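HI1317 (Haemophilus influenzae, PDB 1JOV) probably interconverts the alpha and beta anomers of D-glucose 6-phosphate. Local coordinates at residues A[42-47]-A[51-56]; A[59-62]-A[68-71]; A[183-186]-A[190-193]; A[200-205]-A[245-250]; A[228-233]-A[239-244]. All coordinates share one frame; numbering follows the deposited sequence.

Contact 1: residues A[42-47]-A[51-56]. With TRS (2-amino-2-hydroxymethyl-propane-1,3-diol), chain C.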
# COMPACT_ATOMS: atom_id res chain seq x y z
N LEU A 42 -1.49 6.09 -1.77
CA LEU A 42 -1.43 5.77 -3.21
C LEU A 42 -2.53 4.72 -3.57
O LEU A 42 -2.60 3.65 -2.91
CB LEU A 42 -0.04 5.16 -3.43
CG LEU A 42 0.28 4.81 -4.90
CD1 LEU A 42 0.24 5.96 -5.96
CD2 LEU A 42 1.67 4.13 -4.92
N ILE A 43 -3.48 5.10 -4.42
CA ILE A 43 -4.48 4.12 -4.85
C ILE A 43 -4.44 3.58 -6.27
O ILE A 43 -5.20 2.65 -6.58
CB ILE A 43 -5.89 4.70 -4.51
CG1 ILE A 43 -6.05 6.10 -5.09
CG2 ILE A 43 -5.97 4.73 -2.98
CD1 ILE A 43 -7.52 6.60 -5.09
N SER A 44 -3.58 4.18 -7.09
CA SER A 44 -3.43 3.68 -8.47
C SER A 44 -2.00 4.02 -8.94
O SER A 44 -1.47 5.07 -8.61
CB SER A 44 -4.40 4.43 -9.37
OG SER A 44 -4.20 4.13 -10.77
N TRP A 45 -1.43 3.09 -9.64
CA TRP A 45 -0.11 3.38 -10.23
C TRP A 45 0.02 2.55 -11.50
O TRP A 45 0.01 1.33 -11.44
CB TRP A 45 1.08 3.19 -9.24
CG TRP A 45 2.38 3.31 -9.96
CD1 TRP A 45 2.85 4.37 -10.68
CD2 TRP A 45 3.40 2.29 -10.02
NE1 TRP A 45 4.11 4.10 -11.15
CE2 TRP A 45 4.42 2.79 -10.85
CE3 TRP A 45 3.51 1.00 -9.53
CZ2 TRP A 45 5.58 2.06 -11.10
CZ3 TRP A 45 4.66 0.25 -9.80
CH2 TRP A 45 5.64 0.78 -10.62
N LYS A 46 0.12 3.21 -12.65
CA LYS A 46 0.23 2.43 -13.89
C LYS A 46 1.45 3.01 -14.60
O LYS A 46 1.42 4.09 -15.19
CB LYS A 46 -1.04 2.58 -14.70
CG LYS A 46 -1.25 1.53 -15.78
CD LYS A 46 -2.66 1.74 -16.42
CE LYS A 46 -2.89 0.86 -17.64
NZ LYS A 46 -4.23 1.09 -18.28
N PRO A 47 2.59 2.36 -14.42
CA PRO A 47 3.82 2.85 -15.09
C PRO A 47 3.70 2.66 -16.64
O PRO A 47 2.89 1.93 -17.16
CB PRO A 47 4.90 1.96 -14.58
CG PRO A 47 4.25 0.91 -13.80
CD PRO A 47 2.82 1.23 -13.55
N LYS A 51 -0.06 -2.67 -18.84
CA LYS A 51 -1.40 -2.80 -19.43
C LYS A 51 -2.48 -2.71 -18.38
O LYS A 51 -3.63 -2.37 -18.66
CB LYS A 51 -1.53 -4.13 -20.19
CG LYS A 51 -0.65 -4.21 -21.44
CD LYS A 51 -0.50 -5.65 -21.90
CE LYS A 51 0.67 -5.81 -22.87
NZ LYS A 51 0.82 -7.21 -23.33
N GLN A 52 -2.11 -3.02 -17.14
CA GLN A 52 -3.07 -2.97 -16.07
C GLN A 52 -2.48 -2.12 -14.94
O GLN A 52 -1.27 -2.11 -14.73
CB GLN A 52 -3.37 -4.40 -15.58
CG GLN A 52 -4.07 -5.36 -16.62
CD GLN A 52 -3.07 -6.11 -17.49
OE1 GLN A 52 -1.90 -6.08 -17.21
NE2 GLN A 52 -3.55 -6.80 -18.54
N ASP A 53 -3.34 -1.52 -14.16
CA ASP A 53 -2.87 -0.84 -12.99
C ASP A 53 -2.06 -1.83 -12.12
O ASP A 53 -2.41 -3.01 -12.03
CB ASP A 53 -4.08 -0.31 -12.18
CG ASP A 53 -3.82 0.81 -11.15
OD1 ASP A 53 -2.73 0.80 -10.55
OD2 ASP A 53 -4.71 1.68 -10.97
N VAL A 54 -0.99 -1.37 -11.48
CA VAL A 54 -0.23 -2.21 -10.55
C VAL A 54 -0.96 -2.43 -9.24
O VAL A 54 -0.77 -3.50 -8.58
CB VAL A 54 1.18 -1.66 -10.30
CG1 VAL A 54 1.87 -2.46 -9.24
CG2 VAL A 54 1.98 -1.72 -11.58
N LEU A 55 -1.77 -1.44 -8.81
CA LEU A 55 -2.44 -1.56 -7.54
C LEU A 55 -3.95 -1.86 -7.68
O LEU A 55 -4.59 -1.47 -8.69
CB LEU A 55 -2.30 -0.23 -6.81
CG LEU A 55 -0.84 0.10 -6.49
CD1 LEU A 55 -0.82 1.47 -5.87
CD2 LEU A 55 -0.25 -0.88 -5.49
N TRP A 56 -4.49 -2.51 -6.70
CA TRP A 56 -5.92 -2.76 -6.74
C TRP A 56 -6.68 -1.83 -5.84
O TRP A 56 -6.24 -1.49 -4.69
CB TRP A 56 -6.14 -4.23 -6.31
CG TRP A 56 -7.56 -4.68 -6.16
CD1 TRP A 56 -8.32 -5.36 -7.14
CD2 TRP A 56 -8.34 -4.70 -4.97
NE1 TRP A 56 -9.56 -5.65 -6.65
CE2 TRP A 56 -9.61 -5.29 -5.32
CE3 TRP A 56 -8.18 -4.20 -3.70
CZ2 TRP A 56 -10.64 -5.40 -4.40
CZ3 TRP A 56 -9.22 -4.28 -2.77
CH2 TRP A 56 -10.43 -4.93 -3.12
C TRS C . -7.12 0.17 -15.53
C1 TRS C . -7.06 -0.85 -14.42
C2 TRS C . -5.89 -0.08 -16.39
C3 TRS C . -7.08 1.60 -14.99
N TRS C . -8.34 -0.03 -16.32
O1 TRS C . -6.02 -1.68 -14.84
O2 TRS C . -6.17 -0.93 -17.48
O3 TRS C . -5.93 2.26 -15.48
O HOH W 1 -6.51 1.71 -8.80
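Val-54 is the bump that Trp-45 and Pro-47 receive. Its CB lies 3.6 Å from Trp-45 CE3, and its CG2 fits against the proline ring, 3.6 Å from Pro-47 CD. The notch owes its shape to Pro-47 folding back, with CD over the centre of one indole face. One step along, Leu-55 fills a second hollow: its CD1 methyl is 3.6 Å from Leu-42 CG and also leans on Trp-45 CB, and the two leucine side chains meet at about a right angle.

Beside these apolar patches sits the partly exposed Asp-53. With CG anti to the backbone N (chi1 -161°), its carboxylate swings across to strand 41-47. OD1 accepts from Trp-45 N at 2.8 Å and, from the other face of the carboxylate, from Leu-55 N at 3.0 Å, the latter an Asx turn. OD2 takes the hydroxyl of Ser-44, OG to OD2 2.5 Å, and a water that also donates to Ile-43 O. Val-54 N then bonds Trp-45 O at 2.9 Å. A Tris molecule, probably from the crystallisation liquor, accepts from Asp-53 N.

Strand 41-47 is at the border of its five-stranded sheet, pairing with strand 31-36 through a classic bulge in which Ile-43 and Ser-44 both face Lys-34. Loop 51-56 covers that border and reaches strand 145-154, where Val-54 pairs with Asn-154.

Contact 2: residues A[59-62]-A[68-71]. With SO4 (sulfate ion), chain B.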
# COMPACT_ATOMS: atom_id res chain seq x y z
N GLU A 59 -13.80 -2.08 -6.27
CA GLU A 59 -14.75 -1.54 -7.24
C GLU A 59 -15.98 -0.96 -6.55
O GLU A 59 -16.76 -0.20 -7.15
CB GLU A 59 -15.07 -2.53 -8.37
CG GLU A 59 -16.01 -3.66 -7.97
CD GLU A 59 -15.34 -4.83 -7.27
OE1 GLU A 59 -14.17 -4.73 -6.82
OE2 GLU A 59 -16.01 -5.88 -7.14
N VAL A 60 -16.08 -1.24 -5.27
CA VAL A 60 -17.15 -0.64 -4.50
C VAL A 60 -16.66 0.35 -3.46
O VAL A 60 -17.37 0.66 -2.52
CB VAL A 60 -18.01 -1.74 -3.87
CG1 VAL A 60 -18.77 -2.51 -4.93
CG2 VAL A 60 -17.14 -2.67 -3.05
N GLU A 61 -15.48 0.87 -3.67
CA GLU A 61 -14.93 1.83 -2.73
C GLU A 61 -15.80 3.11 -2.61
O GLU A 61 -16.04 3.80 -3.58
CB GLU A 61 -13.49 2.23 -3.11
CG GLU A 61 -12.87 3.36 -2.29
CD GLU A 61 -12.87 3.14 -0.77
OE1 GLU A 61 -12.53 2.03 -0.31
OE2 GLU A 61 -13.20 4.10 -0.05
N PRO A 62 -16.25 3.37 -1.36
CA PRO A 62 -17.10 4.56 -1.10
C PRO A 62 -16.52 5.97 -1.16
O PRO A 62 -17.19 7.03 -1.32
CB PRO A 62 -17.73 4.28 0.31
CG PRO A 62 -17.06 2.98 0.91
CD PRO A 62 -16.16 2.46 -0.20
N ALA A 68 -11.57 4.19 5.99
CA ALA A 68 -10.34 3.71 5.34
C ALA A 68 -10.66 3.25 3.98
O ALA A 68 -11.68 2.56 3.77
CB ALA A 68 -9.66 2.62 6.14
N ILE A 69 -9.86 3.65 2.99
CA ILE A 69 -10.06 3.23 1.63
C ILE A 69 -9.53 1.83 1.43
O ILE A 69 -8.42 1.50 1.85
CB ILE A 69 -9.32 4.23 0.65
CG1 ILE A 69 -9.97 5.63 0.73
CG2 ILE A 69 -9.20 3.75 -0.82
CD1 ILE A 69 -9.02 6.77 0.21
N ARG A 70 -10.31 0.96 0.76
CA ARG A 70 -10.03 -0.43 0.55
C ARG A 70 -9.25 -0.61 -0.73
O ARG A 70 -9.78 -0.72 -1.87
CB ARG A 70 -11.36 -1.25 0.48
CG ARG A 70 -11.12 -2.68 0.26
CD ARG A 70 -10.40 -3.47 1.42
NE ARG A 70 -11.22 -3.60 2.62
CZ ARG A 70 -10.81 -3.92 3.82
NH1 ARG A 70 -9.53 -4.29 4.00
NH2 ARG A 70 -11.67 -3.98 4.87
N GLY A 71 -7.93 -0.66 -0.61
CA GLY A 71 -7.09 -0.81 -1.80
C GLY A 71 -5.87 0.08 -1.84
O GLY A 71 -5.69 0.89 -0.94
S SO4 B . -9.80 -3.26 7.81
O1 SO4 B . -9.14 -2.63 6.68
O2 SO4 B . -8.78 -3.98 8.50
O3 SO4 B . -10.88 -4.18 7.37
O4 SO4 B . -10.46 -2.26 8.60
O HOH W 2 -13.44 1.44 2.04
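Glu-61 and Arg-70 bring the two segments together, with CA atoms 6.3 Å apart; neither segment forms a helix or strand, and both belong to the long loop between strands 41-47 and 75-76. The link is carried by a side chain on one side and by backbone on the other: Arg-70 N donates to Glu-61 OE1 at 2.7 Å, almost straight at 175°, arriving from above the carboxylate plane.

The glutamate chain turns about its CB-CG bond (chi2 55°), which lays its carboxylate across Ile-69: OE1 is 3.4 Å from Ile-69 CA, and OE2 is 3.7 Å from Ile-69 CG1. OE2 has its own backbone donor, Phe-63 N, so the carboxylate ties together two parts of the loop. The charged end of Arg-70 leads away from Glu-61, its NE 6.5 Å from Glu-61 OE1. There NH2 bonds a sulfate oxygen, O3, at 2.6 Å, in the plane of the guanidinium.

Ser-234 O and Tyr-152 OH hold the same guanidinium, and Arg-92 also grips the sulfate, which probably came from the crystallisation liquor. The side chain of Arg-70 is about 5 Å from that of His-150, a predicted active-site residue, so two arginines holding an anion here are consistent with a place for the substrate's phosphate.

Contact 3: residues A[183-186]-A[190-193]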
# COMPACT_ATOMS: atom_id res chain seq x y z
N SER A 183 7.77 -22.48 -1.05
CA SER A 183 8.24 -21.28 -1.72
C SER A 183 8.76 -21.70 -3.07
O SER A 183 9.76 -22.39 -3.15
CB SER A 183 9.30 -20.55 -0.88
OG SER A 183 9.90 -19.52 -1.65
N PRO A 184 8.12 -21.25 -4.15
CA PRO A 184 7.02 -20.27 -4.12
C PRO A 184 5.78 -20.72 -3.41
O PRO A 184 5.60 -21.91 -3.00
CB PRO A 184 6.77 -20.02 -5.62
CG PRO A 184 8.05 -20.42 -6.29
CD PRO A 184 8.44 -21.66 -5.53
N ARG A 185 4.90 -19.73 -3.17
CA ARG A 185 3.65 -20.02 -2.49
C ARG A 185 2.58 -19.61 -3.45
O ARG A 185 2.76 -18.65 -4.19
CB ARG A 185 3.47 -19.15 -1.22
CG ARG A 185 2.19 -19.46 -0.48
CD ARG A 185 2.44 -19.91 0.97
NE ARG A 185 1.22 -20.18 1.71
CZ ARG A 185 0.92 -19.64 2.87
NH1 ARG A 185 1.75 -18.72 3.42
NH2 ARG A 185 -0.19 -19.99 3.48
N HIS A 186 1.47 -20.34 -3.42
CA HIS A 186 0.33 -20.04 -4.25
C HIS A 186 -0.77 -19.87 -3.23
O HIS A 186 -0.59 -20.26 -2.07
CB HIS A 186 0.05 -21.17 -5.25
CG HIS A 186 -0.64 -22.36 -4.66
ND1 HIS A 186 -1.78 -22.90 -5.22
CD2 HIS A 186 -0.35 -23.13 -3.59
CE1 HIS A 186 -2.16 -23.95 -4.51
NE2 HIS A 186 -1.31 -24.11 -3.51
N ASN A 190 -7.97 -18.67 2.16
CA ASN A 190 -7.73 -17.52 3.06
C ASN A 190 -6.38 -17.61 3.70
O ASN A 190 -6.11 -18.56 4.47
CB ASN A 190 -8.80 -17.41 4.11
CG ASN A 190 -8.61 -16.27 5.04
OD1 ASN A 190 -9.36 -16.19 6.03
ND2 ASN A 190 -7.70 -15.33 4.72
N VAL A 191 -5.53 -16.64 3.37
CA VAL A 191 -4.18 -16.56 3.90
C VAL A 191 -4.00 -15.23 4.64
O VAL A 191 -4.44 -14.17 4.18
CB VAL A 191 -3.11 -16.68 2.80
CG1 VAL A 191 -1.66 -16.50 3.34
CG2 VAL A 191 -3.18 -18.00 2.02
N ASP A 192 -3.48 -15.32 5.85
CA ASP A 192 -3.26 -14.15 6.71
C ASP A 192 -2.01 -14.47 7.57
O ASP A 192 -2.13 -14.77 8.77
CB ASP A 192 -4.48 -13.76 7.55
CG ASP A 192 -4.37 -12.34 8.15
OD1 ASP A 192 -3.29 -11.74 8.01
OD2 ASP A 192 -5.29 -11.71 8.72
N CYS A 193 -0.84 -14.32 6.97
CA CYS A 193 0.34 -14.79 7.65
C CYS A 193 1.51 -13.82 7.69
O CYS A 193 1.78 -13.10 6.74
CB CYS A 193 0.77 -16.13 7.08
SG CYS A 193 1.64 -16.04 5.52
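Arg-185 meets Cys-193 and Val-191 through its guanidinium, in two kinds of contact. The polar one is a weak hydrogen bond from Arg-185 NH1 to Cys-193 SG, 3.4 Å long and bent to 140°, with the sulfur at the edge of the guanidinium and near its plane. Cys-193 is modelled in two conformers, and the bond belongs to the one described, so it should be read with reserve.

The other contact is van der Waals packing. Val-191 comes from the opposite direction and presents both methyls to NH2, CG1 at 3.8 Å and CG2 at 3.9 Å from Arg-185 NH2. The arginine leaves its backbone with CG anti to N (chi1 -178°), then turns at an unusual chi2 of 121°, and this brings its end up to the strand that starts at Val-191.

NH1 has a further partner in Tyr-195 OH, while Cys-170 on strand 169-172 touches both Arg-185 and Cys-193. A disulfide between Cys-170 and Cys-193 has been seen in this protein. The chemistry is therefore that of a partly exposed cationic group laid against buried sulfur and methyls, in which the cysteine is a poor acceptor and the tyrosine hydroxyl is likely to serve the charge better.

Contact 4: residues A[200-205]-A[245-250]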
# COMPACT_ATOMS: atom_id res chain seq x y z
N MET A 200 15.20 -9.03 1.66
CA MET A 200 14.34 -7.87 1.37
C MET A 200 13.67 -7.85 -0.00
O MET A 200 12.98 -6.88 -0.35
CB MET A 200 15.12 -6.58 1.60
CG MET A 200 15.49 -6.42 3.08
SD MET A 200 14.07 -6.28 4.23
CE MET A 200 13.76 -4.63 4.04
N GLN A 201 13.86 -8.92 -0.79
CA GLN A 201 13.19 -9.00 -2.08
C GLN A 201 12.24 -10.19 -2.17
O GLN A 201 12.56 -11.29 -1.75
CB GLN A 201 14.22 -9.00 -3.21
CG GLN A 201 15.20 -7.84 -3.13
CD GLN A 201 15.96 -7.64 -4.42
OE1 GLN A 201 15.37 -7.69 -5.50
NE2 GLN A 201 17.28 -7.43 -4.33
N ASN A 202 11.07 -9.94 -2.69
CA ASN A 202 10.11 -11.00 -2.97
C ASN A 202 9.37 -10.52 -4.19
O ASN A 202 9.43 -9.35 -4.53
CB ASN A 202 9.18 -11.29 -1.80
CG ASN A 202 8.85 -10.03 -1.04
OD1 ASN A 202 8.30 -9.09 -1.59
ND2 ASN A 202 9.18 -10.03 0.26
N GLN A 203 8.69 -11.43 -4.86
CA GLN A 203 8.05 -10.99 -6.10
C GLN A 203 6.76 -11.74 -6.32
O GLN A 203 6.51 -12.76 -5.71
CB GLN A 203 9.02 -10.94 -7.29
CG GLN A 203 9.81 -12.15 -7.61
CD GLN A 203 11.03 -12.33 -6.72
OE1 GLN A 203 11.75 -11.37 -6.38
NE2 GLN A 203 11.26 -13.57 -6.33
N ILE A 204 5.86 -11.17 -7.12
CA ILE A 204 4.59 -11.80 -7.28
C ILE A 204 4.43 -12.11 -8.74
O ILE A 204 4.37 -11.23 -9.58
CB ILE A 204 3.52 -10.79 -6.89
CG1 ILE A 204 3.51 -10.54 -5.38
CG2 ILE A 204 2.21 -11.28 -7.38
CD1 ILE A 204 2.42 -9.38 -4.93
N LEU A 205 4.42 -13.39 -9.02
CA LEU A 205 4.28 -13.87 -10.37
C LEU A 205 2.82 -14.00 -10.71
O LEU A 205 2.07 -14.69 -10.02
CB LEU A 205 4.99 -15.21 -10.52
CG LEU A 205 5.01 -15.85 -11.90
CD1 LEU A 205 5.36 -14.82 -12.96
CD2 LEU A 205 6.01 -17.00 -11.93
N LEU A 245 -4.04 -9.24 -4.10
CA LEU A 245 -3.24 -9.93 -3.12
C LEU A 245 -2.43 -8.85 -2.38
O LEU A 245 -1.77 -8.01 -3.01
CB LEU A 245 -2.31 -10.91 -3.77
CG LEU A 245 -1.35 -11.70 -2.88
CD1 LEU A 245 -2.21 -12.41 -1.83
CD2 LEU A 245 -0.53 -12.70 -3.72
N CYS A 246 -2.46 -8.95 -1.06
CA CYS A 246 -1.59 -8.05 -0.25
C CYS A 246 -0.27 -8.69 0.16
O CYS A 246 -0.25 -9.78 0.73
CB CYS A 246 -2.35 -7.62 0.98
SG CYS A 246 -3.69 -6.45 0.62
N LEU A 247 0.83 -7.98 -0.10
CA LEU A 247 2.19 -8.35 0.33
C LEU A 247 2.67 -7.05 1.04
O LEU A 247 3.15 -6.13 0.38
CB LEU A 247 3.10 -8.79 -0.79
CG LEU A 247 4.19 -9.72 -0.25
CD1 LEU A 247 4.90 -10.45 -1.38
CD2 LEU A 247 5.20 -8.95 0.59
N GLU A 248 2.45 -7.00 2.33
CA GLU A 248 2.69 -5.84 3.14
C GLU A 248 4.11 -5.68 3.69
O GLU A 248 4.69 -6.62 4.26
CB GLU A 248 1.77 -5.86 4.35
CG GLU A 248 0.32 -6.13 4.00
CD GLU A 248 -0.60 -6.37 5.19
OE1 GLU A 248 -0.25 -5.93 6.30
OE2 GLU A 248 -1.66 -7.00 5.02
N THR A 249 4.70 -4.50 3.52
CA THR A 249 6.03 -4.12 4.05
C THR A 249 5.82 -3.72 5.52
O THR A 249 5.08 -2.75 5.74
CB THR A 249 6.58 -2.95 3.29
OG1 THR A 249 6.55 -3.22 1.87
CG2 THR A 249 8.01 -2.67 3.71
N ALA A 250 6.40 -4.39 6.52
CA ALA A 250 5.95 -4.10 7.86
C ALA A 250 7.01 -4.08 8.97
O ALA A 250 8.04 -4.68 8.83
CB ALA A 250 4.92 -5.10 8.32
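Leu-247 is the knob of this contact, pushed between Asn-202 and Ile-204 on the facing strand. Both its methyls face the amide oxygen: CD1 is 3.7 Å and CD2 3.8 Å from Asn-202 OD1. Lower on the same side chain, Leu-247 CB takes the tip of Ile-204, whose CD1 approaches to 4.2 Å. No hydrogen bond crosses between the segments, and the backbones stay well apart, with Ile-204 and Leu-247 the nearest pair at 8.7 Å between CA atoms.

The amide of Asn-202 would seem out of place against a leucine, but its oxygen is hydrogen-bonded to His-217 NE2. The CB of Asn-202 already faces Leu-247, and with CG between the backbone N and the carbonyl carbon (chi1 35°) the amide is set beside the leucine methyls. The other ring nitrogen, His-217 ND1, bonds Thr-249 OG1, so one imidazole connects the two segments through their side chains. Further out, Ile-204 also packs on Phe-153 and Val-161, and Asn-202 on Phe-223.

Strand 201-206 belongs to the eight-stranded antiparallel sheet and strand 244-251 to the seven-stranded one. This is face-to-face packing of two sheets, as in the beta-supersandwich of the galactose mutarotase clan. Leu-247 faces the interior between them; its neighbour Glu-248, a predicted active-site residue, points to the other side of its sheet and touches His-150.

Contact 5: residues A[228-233]-A[239-244]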
# COMPACT_ATOMS: atom_id res chain seq x y z
N PRO A 228 -8.30 -12.46 1.65
CA PRO A 228 -9.41 -12.82 2.51
C PRO A 228 -10.20 -14.03 1.94
O PRO A 228 -11.03 -14.63 2.64
CB PRO A 228 -10.29 -11.56 2.49
CG PRO A 228 -10.01 -10.92 1.17
CD PRO A 228 -8.58 -11.23 0.89
N TRP A 229 -10.00 -14.29 0.67
CA TRP A 229 -10.60 -15.44 -0.00
C TRP A 229 -12.13 -15.33 0.17
O TRP A 229 -12.75 -14.40 -0.36
CB TRP A 229 -9.95 -16.75 0.51
CG TRP A 229 -10.27 -17.96 -0.31
CD1 TRP A 229 -11.26 -18.87 -0.05
CD2 TRP A 229 -9.62 -18.41 -1.51
NE1 TRP A 229 -11.29 -19.85 -1.01
CE2 TRP A 229 -10.27 -19.61 -1.90
CE3 TRP A 229 -8.55 -17.92 -2.30
CZ2 TRP A 229 -9.95 -20.28 -3.05
CZ3 TRP A 229 -8.19 -18.64 -3.43
CH2 TRP A 229 -8.91 -19.80 -3.79
N HIS A 230 -12.77 -16.24 0.92
CA HIS A 230 -14.25 -16.16 1.02
C HIS A 230 -14.86 -15.34 2.15
O HIS A 230 -16.08 -15.19 2.22
CB HIS A 230 -14.88 -17.55 1.01
CG HIS A 230 -14.97 -18.13 -0.36
ND1 HIS A 230 -15.62 -19.32 -0.61
CD2 HIS A 230 -14.56 -17.66 -1.56
CE1 HIS A 230 -15.57 -19.58 -1.90
NE2 HIS A 230 -14.93 -18.59 -2.50
N LYS A 231 -14.02 -14.80 3.08
CA LYS A 231 -14.56 -14.01 4.20
C LYS A 231 -15.16 -12.74 3.70
O LYS A 231 -14.59 -12.05 2.84
CB LYS A 231 -13.49 -13.60 5.21
CG LYS A 231 -12.87 -14.74 5.99
CD LYS A 231 -11.75 -14.24 6.89
CE LYS A 231 -12.20 -14.14 8.33
NZ LYS A 231 -11.11 -13.62 9.21
N LYS A 232 -16.32 -12.41 4.23
CA LYS A 232 -16.91 -11.16 3.82
C LYS A 232 -15.94 -10.10 4.41
O LYS A 232 -15.44 -10.28 5.51
CB LYS A 232 -18.31 -11.04 4.36
CG LYS A 232 -18.87 -9.67 4.60
CD LYS A 232 -20.22 -9.86 5.34
CE LYS A 232 -21.32 -8.90 4.87
NZ LYS A 232 -22.70 -9.44 5.12
N THR A 233 -15.69 -9.07 3.65
CA THR A 233 -14.69 -8.10 4.07
C THR A 233 -15.29 -6.74 3.73
O THR A 233 -15.70 -6.50 2.60
CB THR A 233 -13.40 -8.28 3.29
OG1 THR A 233 -13.02 -9.66 3.30
CG2 THR A 233 -12.29 -7.43 3.92
N THR A 239 -16.60 -10.82 -4.92
CA THR A 239 -15.68 -11.30 -5.96
C THR A 239 -14.29 -10.60 -5.94
O THR A 239 -13.40 -10.99 -6.70
CB THR A 239 -16.37 -11.06 -7.31
OG1 THR A 239 -15.50 -11.50 -8.37
CG2 THR A 239 -16.68 -9.58 -7.48
N GLY A 240 -14.15 -9.59 -5.10
CA GLY A 240 -12.93 -8.82 -4.99
C GLY A 240 -11.68 -9.65 -4.75
O GLY A 240 -10.66 -9.32 -5.30
N TYR A 241 -11.72 -10.69 -3.91
CA TYR A 241 -10.47 -11.37 -3.58
C TYR A 241 -9.77 -11.96 -4.79
O TYR A 241 -8.57 -12.23 -4.73
CB TYR A 241 -10.68 -12.55 -2.57
CG TYR A 241 -11.22 -13.83 -3.24
CD1 TYR A 241 -12.58 -14.00 -3.46
CD2 TYR A 241 -10.41 -14.87 -3.63
CE1 TYR A 241 -13.12 -15.14 -4.04
CE2 TYR A 241 -10.93 -16.03 -4.21
CZ TYR A 241 -12.29 -16.16 -4.41
OH TYR A 241 -12.82 -17.30 -4.98
N GLN A 242 -10.49 -12.16 -5.89
CA GLN A 242 -9.90 -12.84 -7.02
C GLN A 242 -8.93 -12.01 -7.77
O GLN A 242 -8.10 -12.54 -8.53
CB GLN A 242 -11.02 -13.23 -8.02
CG GLN A 242 -12.03 -14.16 -7.43
CD GLN A 242 -12.94 -14.75 -8.49
OE1 GLN A 242 -12.84 -15.93 -8.80
NE2 GLN A 242 -13.85 -13.93 -9.03
N LYS A 243 -8.97 -10.68 -7.55
CA LYS A 243 -8.16 -9.79 -8.38
C LYS A 243 -7.13 -9.04 -7.54
O LYS A 243 -6.49 -8.10 -8.05
CB LYS A 243 -9.06 -8.79 -9.14
CG LYS A 243 -10.07 -9.43 -10.11
CD LYS A 243 -9.53 -9.80 -11.47
CE LYS A 243 -10.70 -10.14 -12.39
NZ LYS A 243 -11.74 -11.05 -11.76
N MET A 244 -6.90 -9.49 -6.32
CA MET A 244 -5.98 -8.76 -5.41
C MET A 244 -5.16 -9.74 -4.58
O MET A 244 -5.47 -10.94 -4.44
CB MET A 244 -6.75 -7.84 -4.49
CG MET A 244 -7.79 -8.53 -3.67
SD MET A 244 -7.21 -9.34 -2.22
CE MET A 244 -7.31 -7.96 -1.22
O HOH W 3 -15.25 -17.29 -5.72
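Two torsions bring Trp-229 and Tyr-241 together. Trp-229 has a positive phi of 57°, as the second position of a type II' turn requires, and Tyr-241 holds CG between its backbone N and carbonyl carbon (chi1 79°), which stands the phenol up against that turn.

The tyrosine ring then lies on the backbone of the turn. Trp-229 CA sits over its face, 4.0 Å from the ring centroid, in a CH-pi contact, and Trp-229 O comes within 3.1 Å of Tyr-241 CD1. On the opposite face lies CG of Gln-242, so the ring is sandwiched between backbone and an aliphatic chain. The indole joins at a slant: the planes make 50°, and Tyr-241 CE2 rests over one indole face, 3.6 Å from Trp-229 CE3. His-230 adds a third ring, its NE2 3.5 Å from Tyr-241 OH. A water stands 2.5 Å from Tyr-241 OH.

On the inner side the packing is apolar. Pro-228 CG meets Tyr-241 CB at 4.1 Å, and Pro-228 CD meets Met-244 SD at 3.9 Å.

The turn itself closes with Lys-231 N bonded to Pro-228 O. Asn-227 braces both sides, its OD1 taking Trp-229 N and its ND2 reaching Tyr-241 O. Trp-229, His-230 and Tyr-241 form a small aromatic cluster on the loop joining strands 222-227 and 244-251: a II' turn set against a short 3-10 segment, at the end of the sheet that carries the predicted active-site residues.

In the fold
Contact 4 is the core contact, joining the two large sheets through van der Waals packing, with no hydrogen bond between its segments. Contact 3 is also buried but lies farther out, and it relies on a cation, sulfur and methyls. Contacts 1, 2 and 5 involve loops and are partly buried, contact 1 setting a loop on strand 41-47; carboxylates accepting backbone N-H groups serve contacts 1 and 2, and aromatic rings serve contact 5. They touch one another: Trp-56 of contact 1 packs on Arg-70 and Gly-71 of contact 2 and on Met-244 of contact 5, while Arg-70 meets Thr-233. Contact 5 is nested inside the loop that contact 4 closes, sharing strand 244-251 with it, and touches contact 3 through Asn-190.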